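Long-range contacts in proximal thread matrix protein 1 (PDB 4CNB), which binds zinc and, with its two von Willebrand factor type A domains, probably forms part of the matrix of the mussel's proximal byssal thread: residues G138-G143 against K176-A181; Q204-T209 against V221-S226; A256-A261 against V365-D370; K281-R286 against D432-A437; T336-G341 against K377-E382. All coordinates share one frame; numbering follows the deposited sequence.

Contact 1. Residues G138-G143 against K176-A181; sequences GQTEIG and KSNAGA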
# COMPACT_ATOMS: atom_id res chain seq x y z
N GLY A 138 -25.95 3.06 -15.18
CA GLY A 138 -26.30 1.67 -14.99
C GLY A 138 -25.14 0.69 -14.97
O GLY A 138 -25.32 -0.50 -15.17
N GLN A 139 -23.94 1.21 -14.72
CA GLN A 139 -22.71 0.41 -14.66
C GLN A 139 -21.81 0.99 -13.57
O GLN A 139 -22.01 2.12 -13.12
CB GLN A 139 -21.94 0.46 -15.98
CG GLN A 139 -22.75 0.12 -17.23
CD GLN A 139 -21.89 0.21 -18.50
OE1 GLN A 139 -20.82 0.80 -18.49
NE2 GLN A 139 -22.37 -0.38 -19.59
N THR A 140 -20.79 0.24 -13.15
CA THR A 140 -19.83 0.78 -12.19
C THR A 140 -18.43 0.62 -12.74
O THR A 140 -17.79 -0.41 -12.53
CB THR A 140 -19.92 0.10 -10.81
OG1 THR A 140 -21.25 0.23 -10.29
CG2 THR A 140 -18.93 0.75 -9.83
N GLU A 141 -17.94 1.64 -13.44
CA GLU A 141 -16.69 1.49 -14.17
C GLU A 141 -15.53 2.10 -13.41
O GLU A 141 -15.04 3.17 -13.77
CB GLU A 141 -16.83 2.12 -15.56
CG GLU A 141 -17.89 1.42 -16.43
CD GLU A 141 -17.92 1.97 -17.84
OE1 GLU A 141 -16.98 1.68 -18.61
OE2 GLU A 141 -18.85 2.72 -18.18
N ILE A 142 -15.08 1.41 -12.36
CA ILE A 142 -13.98 1.92 -11.54
C ILE A 142 -12.69 2.13 -12.35
O ILE A 142 -12.07 3.19 -12.27
CB ILE A 142 -13.67 0.98 -10.35
CG1 ILE A 142 -14.95 0.59 -9.60
CG2 ILE A 142 -12.68 1.64 -9.41
CD1 ILE A 142 -14.70 -0.00 -8.21
N GLY A 143 -12.28 1.12 -13.10
CA GLY A 143 -11.07 1.23 -13.89
C GLY A 143 -11.12 2.39 -14.88
O GLY A 143 -10.11 3.08 -15.08
N LYS A 176 -18.68 -3.19 -6.91
CA LYS A 176 -17.51 -3.72 -7.57
C LYS A 176 -17.52 -3.32 -9.04
O LYS A 176 -18.57 -3.21 -9.66
CB LYS A 176 -17.46 -5.24 -7.42
CG LYS A 176 -18.47 -6.01 -8.26
CD LYS A 176 -18.25 -7.52 -8.09
CE LYS A 176 -18.99 -8.35 -9.12
NZ LYS A 176 -18.74 -9.82 -8.90
N SER A 177 -16.35 -3.09 -9.60
CA SER A 177 -16.26 -2.73 -11.00
C SER A 177 -16.93 -3.84 -11.83
O SER A 177 -16.62 -5.01 -11.65
CB SER A 177 -14.81 -2.55 -11.40
OG SER A 177 -14.72 -1.90 -12.65
N ASN A 178 -17.84 -3.47 -12.72
CA ASN A 178 -18.56 -4.46 -13.51
C ASN A 178 -18.56 -4.13 -15.00
O ASN A 178 -19.31 -4.73 -15.77
CB ASN A 178 -20.00 -4.60 -13.02
CG ASN A 178 -20.78 -3.31 -13.18
OD1 ASN A 178 -20.33 -2.37 -13.83
ND2 ASN A 178 -21.96 -3.25 -12.56
N ALA A 179 -17.73 -3.18 -15.39
CA ALA A 179 -17.61 -2.85 -16.80
C ALA A 179 -16.40 -1.98 -17.03
O ALA A 179 -15.88 -1.38 -16.10
CB ALA A 179 -18.86 -2.18 -17.30
N GLY A 180 -15.93 -1.95 -18.27
CA GLY A 180 -14.92 -1.00 -18.69
C GLY A 180 -13.50 -1.47 -18.46
O GLY A 180 -13.25 -2.64 -18.19
N ALA A 181 -12.57 -0.53 -18.56
CA ALA A 181 -11.17 -0.81 -18.28
C ALA A 181 -11.06 -1.57 -16.96
O ALA A 181 -11.66 -1.18 -15.96
CB ALA A 181 -10.39 0.49 -18.21
O HOH W 1 -23.57 -1.07 -11.60
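T140 is bound by N178 at both of its backbone polar atoms, N through the asparagine side chain and O through the asparagine main chain. OD1 of N178 accepts a hydrogen bond from T140 N at 2.7 Å along a nearly straight line (169°), and N178 N donates in turn to T140 O at 3.1 Å. With CG between the backbone N and the carbonyl carbon (chi1 63°), OD1 of N178 is brought to T140 N, and ND2 faces a water that also donates to T140 OG1. S177 comes in beside the threonine carbonyl, its CA 3.2 Å from T140 O in a C-H...O contact. Its CB rests on I142 CG1 at 3.6 Å, and its OG accepts a weak bond from I142 N near the start of helix 142-153. A179 packs on E141 with both ends: its CB is 3.8 Å from E141 CG, and its O lies 3.5 Å from that same CG and takes a C-H...O contact from E141 CA. The E141 carboxylate is held by G109 N and T144 OG1. The T140 side chain lies about 4 Å from those of D61 and S63, two ligands of the second zinc; this fits the threonine loop of the metal-ion-dependent adhesion site of von Willebrand factor A domains.

Contact 2. Residues Q204-T209 against V221-S226; sequences QGFVKT and VLTTNS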
# COMPACT_ATOMS: atom_id res chain seq x y z
N GLN A 204 -22.34 -3.43 1.00
CA GLN A 204 -21.95 -4.83 0.81
C GLN A 204 -21.68 -5.21 -0.65
O GLN A 204 -21.13 -6.29 -0.92
CB GLN A 204 -23.04 -5.74 1.38
CG GLN A 204 -23.27 -5.58 2.89
CD GLN A 204 -22.02 -5.83 3.73
OE1 GLN A 204 -21.22 -6.72 3.45
NE2 GLN A 204 -21.86 -5.03 4.77
N GLY A 205 -22.04 -4.34 -1.59
CA GLY A 205 -21.97 -4.67 -3.01
C GLY A 205 -20.60 -4.53 -3.65
O GLY A 205 -20.40 -4.94 -4.81
N PHE A 206 -19.65 -3.94 -2.92
CA PHE A 206 -18.27 -3.84 -3.39
C PHE A 206 -17.52 -5.11 -2.97
O PHE A 206 -18.02 -5.89 -2.16
CB PHE A 206 -17.58 -2.59 -2.83
CG PHE A 206 -17.15 -2.72 -1.39
CD1 PHE A 206 -18.01 -2.38 -0.37
CD2 PHE A 206 -15.89 -3.18 -1.08
CE1 PHE A 206 -17.62 -2.52 0.94
CE2 PHE A 206 -15.50 -3.32 0.23
CZ PHE A 206 -16.36 -2.98 1.24
N VAL A 207 -16.34 -5.31 -3.54
CA VAL A 207 -15.47 -6.38 -3.07
C VAL A 207 -14.15 -5.79 -2.54
O VAL A 207 -13.42 -5.02 -3.23
CB VAL A 207 -15.29 -7.52 -4.13
CG1 VAL A 207 -16.04 -7.19 -5.42
CG2 VAL A 207 -13.84 -7.81 -4.41
N LYS A 208 -13.90 -6.10 -1.27
CA LYS A 208 -12.77 -5.53 -0.55
C LYS A 208 -11.42 -5.88 -1.19
O LYS A 208 -10.51 -5.06 -1.21
CB LYS A 208 -12.80 -6.04 0.88
CG LYS A 208 -11.69 -5.48 1.75
CD LYS A 208 -12.26 -4.61 2.85
CE LYS A 208 -11.24 -4.35 3.93
NZ LYS A 208 -10.93 -5.60 4.67
N THR A 209 -11.30 -7.08 -1.71
CA THR A 209 -10.06 -7.50 -2.36
C THR A 209 -9.73 -6.63 -3.59
O THR A 209 -8.58 -6.27 -3.81
CB THR A 209 -10.11 -8.98 -2.75
OG1 THR A 209 -9.99 -9.77 -1.56
CG2 THR A 209 -8.97 -9.33 -3.66
N VAL A 221 -7.53 1.11 2.41
CA VAL A 221 -8.88 0.70 2.07
C VAL A 221 -9.73 0.82 3.32
O VAL A 221 -9.45 0.18 4.34
CB VAL A 221 -8.94 -0.75 1.56
CG1 VAL A 221 -10.38 -1.21 1.42
CG2 VAL A 221 -8.21 -0.87 0.24
N LEU A 222 -10.77 1.63 3.23
CA LEU A 222 -11.67 1.85 4.34
C LEU A 222 -13.06 1.45 3.94
O LEU A 222 -13.48 1.69 2.81
CB LEU A 222 -11.66 3.32 4.75
CG LEU A 222 -10.26 3.81 5.10
CD1 LEU A 222 -10.32 5.28 5.45
CD2 LEU A 222 -9.69 3.00 6.25
N THR A 223 -13.78 0.81 4.86
CA THR A 223 -15.14 0.37 4.60
C THR A 223 -16.12 0.86 5.67
O THR A 223 -15.73 1.18 6.80
CB THR A 223 -15.24 -1.15 4.53
OG1 THR A 223 -14.84 -1.71 5.79
CG2 THR A 223 -14.36 -1.70 3.43
N THR A 224 -17.39 0.91 5.29
CA THR A 224 -18.46 1.20 6.22
C THR A 224 -19.75 0.59 5.68
O THR A 224 -19.88 0.35 4.47
CB THR A 224 -18.61 2.71 6.48
OG1 THR A 224 -19.72 2.93 7.34
CG2 THR A 224 -18.80 3.49 5.20
N ASN A 225 -20.70 0.31 6.57
CA ASN A 225 -21.92 -0.42 6.20
C ASN A 225 -22.92 0.44 5.45
O ASN A 225 -23.66 -0.06 4.62
CB ASN A 225 -22.59 -0.99 7.45
CG ASN A 225 -21.73 -2.04 8.14
OD1 ASN A 225 -21.25 -2.99 7.51
ND2 ASN A 225 -21.52 -1.86 9.44
N SER A 226 -22.95 1.74 5.75
CA SER A 226 -23.93 2.64 5.15
C SER A 226 -23.35 4.03 4.90
O SER A 226 -22.38 4.44 5.55
CB SER A 226 -25.15 2.75 6.06
OG SER A 226 -24.75 3.07 7.38
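Within the beta-alpha-beta unit made by strand 195-202, helix 208-214 and strand 221-224, F206 and K208 come down from the connecting loop and the helix start onto T223 and V221 of the edge strand. The methyl CG2 of T223 is the meeting point. F206 brings its far ring atom CZ to 3.2 Å from it, a close approach, with the aromatic side chain crossing the threonine at about a right angle. The F206 ring reaches down because CG sits between the backbone N and the carbonyl carbon (chi1 77°). From the helix, K208 lays its aliphatic chain across the same methyl, CD at 3.6 Å from T223 CG2, and its CE is 4.1 Å from V221 CG1. L211, one turn further on, touches both F206 and V221. With an alanine in place of F206, T223 CG2 would probably lose its contact with CZ and a gap would be likely to open beneath the loop. At the other end the side chains of Q204 and N225 run side by side, their amide planes 28° apart and NE2 of Q204 3.5 Å from OD1 of N225. The chemistry is mostly carbon on carbon at the surface, so shape and van der Waals contact should matter here more than directed bonds.

Contact 3. Residues A256-A261 against V365-D370; sequences AFVFDA and VILLTD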
# COMPACT_ATOMS: atom_id res chain seq x y z
N ALA A 256 13.47 -6.15 9.05
CA ALA A 256 13.55 -7.57 9.37
C ALA A 256 13.47 -8.44 8.12
O ALA A 256 12.48 -8.38 7.36
CB ALA A 256 12.46 -7.94 10.34
N PHE A 257 14.52 -9.23 7.90
CA PHE A 257 14.46 -10.31 6.92
C PHE A 257 13.83 -11.52 7.60
O PHE A 257 14.29 -11.96 8.67
CB PHE A 257 15.85 -10.70 6.43
CG PHE A 257 16.57 -9.62 5.67
CD1 PHE A 257 16.16 -9.25 4.40
CD2 PHE A 257 17.68 -9.00 6.21
CE1 PHE A 257 16.83 -8.26 3.70
CE2 PHE A 257 18.34 -8.01 5.52
CZ PHE A 257 17.91 -7.64 4.26
N VAL A 258 12.79 -12.05 6.98
CA VAL A 258 12.15 -13.27 7.42
C VAL A 258 12.30 -14.23 6.26
O VAL A 258 11.54 -14.16 5.29
CB VAL A 258 10.68 -13.03 7.75
CG1 VAL A 258 10.00 -14.31 8.26
CG2 VAL A 258 10.57 -11.90 8.78
N PHE A 259 13.30 -15.08 6.33
CA PHE A 259 13.69 -15.89 5.19
C PHE A 259 13.61 -17.38 5.44
O PHE A 259 13.84 -17.89 6.55
CB PHE A 259 15.11 -15.51 4.73
CG PHE A 259 15.15 -14.39 3.71
CD1 PHE A 259 14.20 -13.37 3.72
CD2 PHE A 259 16.15 -14.36 2.75
CE1 PHE A 259 14.25 -12.34 2.77
CE2 PHE A 259 16.20 -13.33 1.81
CZ PHE A 259 15.26 -12.33 1.82
N ASP A 260 13.24 -18.08 4.37
CA ASP A 260 13.17 -19.53 4.31
C ASP A 260 14.51 -20.17 4.67
O ASP A 260 15.55 -19.74 4.19
CB ASP A 260 12.79 -19.85 2.87
CG ASP A 260 12.47 -21.30 2.63
OD1 ASP A 260 12.74 -22.17 3.49
OD2 ASP A 260 11.97 -21.56 1.52
N ALA A 261 14.49 -21.19 5.52
CA ALA A 261 15.69 -21.96 5.83
C ALA A 261 15.46 -23.46 5.64
O ALA A 261 16.13 -24.29 6.25
CB ALA A 261 16.16 -21.68 7.24
N VAL A 365 9.25 -5.52 6.74
CA VAL A 365 9.56 -6.94 6.65
C VAL A 365 9.75 -7.30 5.18
O VAL A 365 8.97 -6.89 4.30
CB VAL A 365 8.44 -7.82 7.28
CG1 VAL A 365 8.62 -9.29 6.93
CG2 VAL A 365 8.42 -7.66 8.79
N ILE A 366 10.82 -8.05 4.92
CA ILE A 366 11.08 -8.60 3.61
C ILE A 366 11.10 -10.10 3.81
O ILE A 366 12.01 -10.62 4.43
CB ILE A 366 12.44 -8.13 3.05
CG1 ILE A 366 12.45 -6.62 2.86
CG2 ILE A 366 12.74 -8.80 1.71
CD1 ILE A 366 13.84 -6.07 2.74
N LEU A 367 10.06 -10.76 3.29
CA LEU A 367 9.88 -12.20 3.43
C LEU A 367 10.22 -12.92 2.12
O LEU A 367 9.84 -12.47 1.04
CB LEU A 367 8.42 -12.48 3.81
CG LEU A 367 7.78 -13.88 3.93
CD1 LEU A 367 8.12 -14.84 2.80
CD2 LEU A 367 8.07 -14.50 5.27
N LEU A 368 10.95 -14.03 2.23
CA LEU A 368 11.28 -14.85 1.08
C LEU A 368 10.99 -16.31 1.35
O LEU A 368 11.43 -16.88 2.37
CB LEU A 368 12.75 -14.67 0.69
CG LEU A 368 13.14 -15.32 -0.63
CD1 LEU A 368 14.34 -14.60 -1.25
CD2 LEU A 368 13.42 -16.81 -0.48
N THR A 369 10.24 -16.94 0.44
CA THR A 369 9.90 -18.35 0.58
C THR A 369 9.97 -19.11 -0.74
O THR A 369 9.72 -18.55 -1.81
CB THR A 369 8.49 -18.52 1.18
OG1 THR A 369 8.27 -19.90 1.48
CG2 THR A 369 7.42 -18.04 0.21
N ASP A 370 10.31 -20.40 -0.66
CA ASP A 370 10.25 -21.29 -1.81
C ASP A 370 9.20 -22.39 -1.60
O ASP A 370 9.17 -23.38 -2.33
CB ASP A 370 11.62 -21.91 -2.10
CG ASP A 370 11.94 -23.09 -1.20
OD1 ASP A 370 11.50 -23.12 -0.03
OD2 ASP A 370 12.64 -24.01 -1.69
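A256 and V365 begin a run of parallel beta pairing that continues through F257 with I366, V258 with L367 and F259 with L368. Four backbone hydrogen bonds hold the strands, whose axes lie 4.8 Å apart and 7° from parallel. I366 N donates to A256 O, and I366 O accepts from V258 N; L368 N then donates to V258 O, and L368 O accepts from D260 N. The CA atoms of V365 and L367 add C-H...O contacts, that of L367 standing 3.2 Å from V258 O.

Apolar contacts fill both faces. Beside A256, V258 splits its methyls: CG1 meets L367 CD2 at 3.6 Å and CG2 meets V365 CG1 at 3.7 Å. On the other face, F257 CE1 touches I366 CD1 at 3.8 Å, and F259 turns its ring over L368. The CB of L368 stands 3.5 Å from the F259 ring centroid, only 12° off the normal, a clear CH-pi contact; I366 O lies in plane at the ring edge. A serine in place of F259 would probably leave L368 CB without its aromatic cover and open a gap beneath helix 272-285.

At the C-terminal ends D260 OD1 bonds to S262 N and D370 OD2 to S264 OG; the two carboxylates are modelled too close together, and their relative placement is doubtful.

Strand 253-260 also pairs with strand 295-302, while strand 362-369 lies next to 391-398. M276 and M280 of helix 272-285 pack on F259, and helix 338-349 lies against the face bearing V258 and L367.

Contact 4. Residues K281-R286 against D432-A437; sequences KDIVDR and DVVKLA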
# COMPACT_ATOMS: atom_id res chain seq x y z
N LYS A 281 22.47 -9.53 1.85
CA LYS A 281 23.69 -8.72 2.02
C LYS A 281 23.70 -7.51 1.09
O LYS A 281 24.03 -6.40 1.51
CB LYS A 281 24.94 -9.59 1.81
CG LYS A 281 25.34 -10.37 3.06
CD LYS A 281 26.16 -11.63 2.78
CE LYS A 281 27.25 -11.39 1.76
NZ LYS A 281 28.01 -12.64 1.50
N ASP A 282 23.32 -7.72 -0.17
CA ASP A 282 23.29 -6.64 -1.14
C ASP A 282 22.28 -5.57 -0.73
O ASP A 282 22.51 -4.39 -0.94
CB ASP A 282 22.96 -7.18 -2.53
CG ASP A 282 24.10 -8.00 -3.12
OD1 ASP A 282 25.21 -7.93 -2.57
OD2 ASP A 282 23.88 -8.71 -4.12
N ILE A 283 21.17 -5.98 -0.14
CA ILE A 283 20.17 -5.03 0.32
C ILE A 283 20.71 -4.18 1.46
O ILE A 283 20.56 -2.96 1.45
CB ILE A 283 18.87 -5.74 0.72
CG1 ILE A 283 18.22 -6.31 -0.55
CG2 ILE A 283 17.95 -4.78 1.45
CD1 ILE A 283 17.07 -7.26 -0.31
N VAL A 284 21.35 -4.83 2.43
CA VAL A 284 22.02 -4.11 3.50
C VAL A 284 22.96 -3.03 2.96
O VAL A 284 22.96 -1.89 3.44
CB VAL A 284 22.84 -5.06 4.41
CG1 VAL A 284 23.62 -4.26 5.43
CG2 VAL A 284 21.92 -6.08 5.13
N ASP A 285 23.78 -3.37 1.98
CA ASP A 285 24.76 -2.40 1.44
C ASP A 285 24.14 -1.12 0.89
O ASP A 285 24.83 -0.12 0.77
CB ASP A 285 25.63 -3.03 0.35
CG ASP A 285 26.69 -3.95 0.91
OD1 ASP A 285 27.21 -3.66 2.01
OD2 ASP A 285 27.01 -4.96 0.24
N ARG A 286 22.86 -1.14 0.54
CA ARG A 286 22.23 0.01 -0.11
C ARG A 286 21.76 1.03 0.91
O ARG A 286 21.31 2.11 0.54
CB ARG A 286 21.04 -0.43 -0.95
CG ARG A 286 21.35 -1.53 -1.93
CD ARG A 286 22.29 -1.06 -3.03
NE ARG A 286 21.83 -1.59 -4.31
CZ ARG A 286 20.96 -0.97 -5.10
NH1 ARG A 286 20.48 0.22 -4.78
NH2 ARG A 286 20.58 -1.53 -6.23
N ASP A 432 13.76 -2.96 -7.47
CA ASP A 432 12.39 -2.74 -7.02
C ASP A 432 12.26 -3.07 -5.53
O ASP A 432 11.55 -2.38 -4.80
CB ASP A 432 11.41 -3.58 -7.84
CG ASP A 432 11.16 -2.98 -9.22
OD1 ASP A 432 11.35 -1.76 -9.37
OD2 ASP A 432 10.76 -3.74 -10.13
N VAL A 433 12.94 -4.12 -5.09
CA VAL A 433 12.85 -4.52 -3.68
C VAL A 433 13.54 -3.50 -2.78
O VAL A 433 13.05 -3.19 -1.69
CB VAL A 433 13.43 -5.92 -3.45
CG1 VAL A 433 13.62 -6.20 -1.97
CG2 VAL A 433 12.52 -6.97 -4.07
N VAL A 434 14.66 -2.96 -3.24
CA VAL A 434 15.39 -1.95 -2.47
C VAL A 434 14.54 -0.68 -2.33
O VAL A 434 14.43 -0.11 -1.25
CB VAL A 434 16.76 -1.63 -3.13
CG1 VAL A 434 17.40 -0.41 -2.50
CG2 VAL A 434 17.70 -2.83 -3.02
N LYS A 435 13.91 -0.26 -3.42
CA LYS A 435 13.05 0.92 -3.37
C LYS A 435 12.01 0.79 -2.27
O LYS A 435 11.72 1.75 -1.57
CB LYS A 435 12.33 1.13 -4.70
CG LYS A 435 13.17 1.87 -5.74
CD LYS A 435 12.43 1.93 -7.08
CE LYS A 435 13.33 2.43 -8.19
NZ LYS A 435 12.66 2.31 -9.52
N LEU A 436 11.43 -0.40 -2.13
CA LEU A 436 10.44 -0.65 -1.09
C LEU A 436 11.11 -0.78 0.29
O LEU A 436 10.62 -0.25 1.27
CB LEU A 436 9.63 -1.92 -1.41
CG LEU A 436 8.86 -1.93 -2.75
CD1 LEU A 436 8.20 -3.28 -2.95
CD2 LEU A 436 7.82 -0.81 -2.84
N ALA A 437 12.24 -1.49 0.35
CA ALA A 437 12.98 -1.62 1.61
C ALA A 437 13.37 -0.26 2.17
O ALA A 437 13.41 -0.07 3.39
CB ALA A 437 14.21 -2.47 1.41
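The helical bond from A437 N to V433 O, 2.8 Å, is the shortest polar bond here, and it links the two residues of helix 430-437 whose side chains both touch I283. The motif is plain helix-on-helix packing on one side of the sheet of a von Willebrand factor A domain, far from the zinc sites. Helix 272-285 and helix 430-437 are 10.4 Å apart at closest approach of the short axes and cross at -53°. No hydrogen bond spans them.

I283 supplies much of the apolar contact from its helix, and its branches diverge. CG1 runs anti to the carbonyl carbon (chi1 -68°) and carries CD1 to 4.0 Å from V433 CG1, the two side chains crossing at about a right angle. Its other branch, CG2, faces the methyl of A437 at a looser 4.4 Å. V434 has the largest share of the buried area, its side chain pointing across at both I283 and R286.

R286, three residues on from I283, bends at chi2 and chi3 so that its chain folds over V434. CB and CG rest against the two valine methyls, and the guanidinium lies with one face over V434 CG2. The polar end is not left to this apolar surface: NH2 forms a salt bridge with E431, just before the segment. That partner probably fixes the turn of the guanidinium, while M430 touches both R286 and I283. NH1 of R286, for its part, ends 3.9 Å from V434 CG1.

Contact 5. Residues T336-G341 against K377-E382; sequences TAIGDG and KSPEHE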
# COMPACT_ATOMS: atom_id res chain seq x y z
N THR A 336 8.11 -24.92 5.22
CA THR A 336 8.20 -23.47 5.11
C THR A 336 7.13 -22.75 5.94
O THR A 336 6.07 -22.39 5.44
CB THR A 336 8.13 -23.03 3.64
OG1 THR A 336 7.16 -23.81 2.95
CG2 THR A 336 9.48 -23.22 2.97
N ALA A 337 7.43 -22.55 7.22
CA ALA A 337 6.48 -21.99 8.16
C ALA A 337 6.47 -20.47 8.08
O ALA A 337 6.89 -19.78 9.02
CB ALA A 337 6.78 -22.46 9.56
N ILE A 338 5.99 -19.96 6.95
CA ILE A 338 5.84 -18.54 6.73
C ILE A 338 5.12 -17.87 7.89
O ILE A 338 5.51 -16.80 8.32
CB ILE A 338 5.01 -18.28 5.45
CG1 ILE A 338 5.72 -18.84 4.22
CG2 ILE A 338 4.72 -16.81 5.27
CD1 ILE A 338 4.78 -19.07 3.03
N GLY A 339 4.06 -18.50 8.41
CA GLY A 339 3.30 -17.89 9.50
C GLY A 339 4.12 -17.73 10.77
O GLY A 339 4.02 -16.71 11.47
N ASP A 340 4.90 -18.75 11.09
CA ASP A 340 5.74 -18.72 12.27
C ASP A 340 6.81 -17.65 12.12
O ASP A 340 7.15 -16.96 13.07
CB ASP A 340 6.40 -20.08 12.50
CG ASP A 340 5.42 -21.12 13.04
OD1 ASP A 340 4.36 -21.36 12.43
OD2 ASP A 340 5.74 -21.72 14.07
N GLY A 341 7.34 -17.51 10.91
CA GLY A 341 8.32 -16.47 10.63
C GLY A 341 7.76 -15.10 10.95
O GLY A 341 8.36 -14.31 11.66
N LYS A 377 1.05 -21.48 11.82
CA LYS A 377 0.50 -20.15 12.10
C LYS A 377 -0.09 -19.64 10.81
O LYS A 377 0.29 -20.11 9.73
CB LYS A 377 1.57 -19.19 12.62
CG LYS A 377 2.11 -19.56 13.99
CD LYS A 377 1.12 -19.21 15.05
CE LYS A 377 1.55 -19.69 16.42
NZ LYS A 377 0.49 -19.41 17.40
N SER A 378 -1.03 -18.70 10.93
CA SER A 378 -1.74 -18.16 9.77
C SER A 378 -0.97 -16.97 9.16
O SER A 378 -0.83 -15.94 9.80
CB SER A 378 -3.13 -17.69 10.21
OG SER A 378 -3.69 -16.82 9.25
N PRO A 379 -0.47 -17.12 7.92
CA PRO A 379 0.20 -15.95 7.33
C PRO A 379 -0.71 -14.72 7.29
O PRO A 379 -0.27 -13.61 7.56
CB PRO A 379 0.54 -16.42 5.91
CG PRO A 379 0.62 -17.91 6.01
CD PRO A 379 -0.41 -18.30 7.04
N GLU A 380 -1.99 -14.91 6.98
CA GLU A 380 -2.87 -13.76 6.83
C GLU A 380 -3.05 -13.05 8.16
O GLU A 380 -3.05 -11.82 8.22
CB GLU A 380 -4.24 -14.16 6.27
CG GLU A 380 -5.05 -12.92 5.89
CD GLU A 380 -6.31 -13.25 5.12
OE1 GLU A 380 -7.16 -14.00 5.65
OE2 GLU A 380 -6.46 -12.75 3.98
N HIS A 381 -3.20 -13.83 9.22
CA HIS A 381 -3.46 -13.25 10.52
C HIS A 381 -2.22 -12.51 11.04
O HIS A 381 -2.31 -11.38 11.52
CB HIS A 381 -3.89 -14.33 11.50
CG HIS A 381 -4.08 -13.83 12.90
ND1 HIS A 381 -5.07 -12.95 13.25
CD2 HIS A 381 -3.36 -14.06 14.03
CE1 HIS A 381 -4.98 -12.67 14.53
NE2 HIS A 381 -3.95 -13.33 15.04
N GLU A 382 -1.06 -13.15 10.91
CA GLU A 382 0.17 -12.59 11.44
C GLU A 382 0.62 -11.36 10.63
O GLU A 382 1.14 -10.40 11.20
CB GLU A 382 1.27 -13.65 11.49
CG GLU A 382 0.89 -14.91 12.28
CD GLU A 382 0.82 -14.67 13.80
OE1 GLU A 382 1.40 -13.69 14.28
OE2 GLU A 382 0.17 -15.46 14.50
O HOH W 2 3.42 -21.43 9.85
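K377 lies against G339 and D340 where two helices of the second von Willebrand factor A domain, 338-349 and 379-388, begin side by side. K377 CB is 3.5 Å from G339 C. One step on, CG passes 3.3 Å from D340 OD1, the two side chains crossing at about a right angle. The chain then bends (chi2 -75°), and CD and CE run on extended, leading the tip away from the aspartate: NZ is 6.6 Å from D340 OD1 and makes a long, weak ion pair with E343. The K377 backbone is nearer to the D340 carboxylate than its charge is. A water links K377 N (3.1 Å) and D340 OD1 (2.7 Å), while H376 ND1 bonds to D340 OD2. G339 is where the two backbones come closest, its CA 4.3 Å from that of P379; a CB there would collide with K377 O. S378 caps the second helix, its OG accepting from H381 N. Further along that helix, E382 is paired through OE1 with R346 and sets its CG beside G339 O. I338 closes the other flank, with CG2 4.2 Å from P379 CB.

In the fold
From the N terminus, contact 1 closes first, joining the start of helix 142-153 to the loop after strand 166-173. Contact 2 follows in series, tying the start of helix 208-214 and its preceding loop to edge strand 221-224; K176 and V207 bring the two into touch. The rest lie in the second domain and interlock. Contact 3 opens on strand 253-260, contact 4 on helix 272-285 and contact 5 at helix 338-349; they close in the order 3, 5, 4. Contact 3 crosses both others, and contact 5 falls within the span of contact 4. Contact 3 is the sheet core, touched by contact 4 through F257 and I366 and by contact 5 through V258 and T369.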